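Local coordinates for protein alpha-ketoglutarate-dependent non-heme iron oxygenase EasH (Aspergillus japonicus, PDB 5M0T) that probably acts as an iron(II)- and 2-oxoglutarate-dependent oxygenase of the phytanoyl-CoA dioxygenase family, taking part in the biosynthesis of the ergot alkaloid cycloclavine, at residues R13-P16 / R17-D21. Sequence-based numbering, arbitrary orientation.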
loop_
_atom_site.group_PDB
_atom_site.type_symbol
_atom_site.label_atom_id
_atom_site.label_comp_id
_atom_site.label_asym_id
_atom_site.label_seq_id
_atom_site.Cartn_x
_atom_site.Cartn_y
_atom_site.Cartn_z
ATOM N N ARG A 13 6.948 28.624 -11.801
ATOM C CA ARG A 13 8.270 28.672 -12.414
ATOM C C ARG A 13 8.403 27.548 -13.406
ATOM O O ARG A 13 7.697 26.539 -13.339
ATOM C CB ARG A 13 9.386 28.654 -11.361
ATOM C CG ARG A 13 9.599 30.036 -10.759
ATOM C CD ARG A 13 10.869 30.127 -9.941
ATOM N NE ARG A 13 10.730 29.476 -8.641
ATOM C CZ ARG A 13 11.717 29.306 -7.758
ATOM N NH1 ARG A 13 12.952 29.714 -8.024
ATOM N NH2 ARG A 13 11.467 28.714 -6.597
ATOM N N ARG A 14 9.319 27.775 -14.332
ATOM C CA ARG A 14 9.500 26.987 -15.532
ATOM C C ARG A 14 11.003 26.693 -15.647
ATOM O O ARG A 14 11.833 27.596 -15.465
ATOM C CB ARG A 14 9.035 27.850 -16.700
ATOM C CG ARG A 14 8.723 27.129 -17.990
ATOM C CD ARG A 14 8.245 28.106 -19.058
ATOM N NE ARG A 14 6.868 28.560 -18.878
ATOM C CZ ARG A 14 5.761 27.858 -19.148
ATOM N NH1 ARG A 14 5.815 26.599 -19.588
ATOM N NH2 ARG A 14 4.574 28.427 -18.948
ATOM N N ILE A 15 11.360 25.444 -15.919
ATOM C CA ILE A 15 12.771 25.034 -15.901
ATOM C C ILE A 15 12.980 23.899 -16.911
ATOM O O ILE A 15 12.172 22.976 -16.987
ATOM C CB ILE A 15 13.215 24.640 -14.459
ATOM C CG1 ILE A 15 14.726 24.665 -14.302
ATOM C CG2 ILE A 15 12.655 23.304 -14.059
ATOM C CD1 ILE A 15 15.166 24.429 -12.871
ATOM N N PRO A 16 14.053 23.974 -17.719
ATOM C CA PRO A 16 14.262 22.914 -18.720
ATOM C C PRO A 16 14.668 21.574 -18.111
ATOM O O PRO A 16 15.324 21.538 -17.064
ATOM C CB PRO A 16 15.386 23.480 -19.600
ATOM C CG PRO A 16 16.087 24.482 -18.747
ATOM C CD PRO A 16 15.046 25.058 -17.841
ATOM N N ARG A 17 14.271 20.489 -18.773
ATOM C CA ARG A 17 14.645 19.119 -18.381
ATOM C C ARG A 17 16.172 18.943 -18.204
ATOM O O ARG A 17 16.630 18.233 -17.319
ATOM C CB ARG A 17 14.134 18.140 -19.444
ATOM C CG ARG A 17 14.311 16.675 -19.097
ATOM C CD ARG A 17 14.254 15.756 -20.306
ATOM N NE ARG A 17 14.767 14.459 -19.892
ATOM C CZ ARG A 17 14.090 13.508 -19.252
ATOM N NH1 ARG A 17 12.807 13.634 -18.958
ATOM N NH2 ARG A 17 14.729 12.388 -18.922
ATOM N N SER A 18 16.941 19.624 -19.045
ATOM C CA SER A 18 18.399 19.569 -19.009
ATOM C C SER A 18 19.059 20.177 -17.749
ATOM O O SER A 18 20.262 19.958 -17.521
ATOM C CB SER A 18 18.948 20.269 -20.244
ATOM O OG SER A 18 18.598 21.643 -20.213
ATOM N N ALA A 19 18.301 20.949 -16.958
ATOM C CA ALA A 19 18.818 21.532 -15.718
ATOM C C ALA A 19 19.101 20.473 -14.649
ATOM O O ALA A 19 19.938 20.675 -13.755
ATOM C CB ALA A 19 17.866 22.584 -15.187
ATOM N N GLY A 20 18.422 19.335 -14.760
ATOM C CA GLY A 20 18.726 18.176 -13.935
ATOM C C GLY A 20 17.828 18.153 -12.714
ATOM O O GLY A 20 17.119 19.116 -12.434
ATOM N N ASP A 21 17.906 17.052 -11.975
ATOM C CA ASP A 21 17.010 16.795 -10.858
ATOM C C ASP A 21 17.232 17.675 -9.627
ATOM O O ASP A 21 16.254 18.042 -8.972
ATOM C CB ASP A 21 16.972 15.305 -10.479
ATOM C CG ASP A 21 18.349 14.691 -10.243
ATOM O OD1 ASP A 21 18.522 13.986 -9.215
ATOM O OD2 ASP A 21 19.215 14.883 -11.127
#
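A short 3-10 segment, 17-19, leads the chain from edge strand 14-16 of the main cupin-type sheet into helix 21-31, and it is closed where Ala19 meets Pro16 and Ile15. The amide N of Ala19 donates to Pro16 O, 3.0 Å away, in a nearly straight bond (160° at the hydrogen) that approaches from above the carbonyl plane, the i to i+3 pattern of a 3-10 turn. Proline suits the last strand position: it has no amide hydrogen to offer, yet its carbonyl still accepts this bond. A weak bond from Gly20 N to Arg17 O, 3.3 Å long, repeats the pattern one residue on.

Ala19 directs its methyl group back at the strand, where CB lies 3.9 Å from Ile15 CG1. CG1 stands anti to the backbone N of Ile15 (chi1 -161°), and the extended branch brings CD1 to the same methyl as well. Ile15 also touches Ala23 and Ile24, so the branched side chain joins the strand to both the turn and the helix after it, while the small alanine lets the two pieces come close.

Gly20 then takes the N-cap position with a positive phi of 95°, a conformation in which a CB would jam against the carbonyl O of Ala19. The CB bond of Arg17 points away from the strand, though CB itself still touches Pro16 C; the chain runs extended from CG to NE, and NH2 forms a salt bridge with Asp94. The backbone of Arg17 bonds to Glu37, continuing the parallel pairing with strand 33-37. On the exposed side of the turn, Ser18 OG comes up at the CB-CG edge of the Pro16 ring, a contact of 3.8 Å to Pro16 CB and 4.1 Å to Pro16 CG.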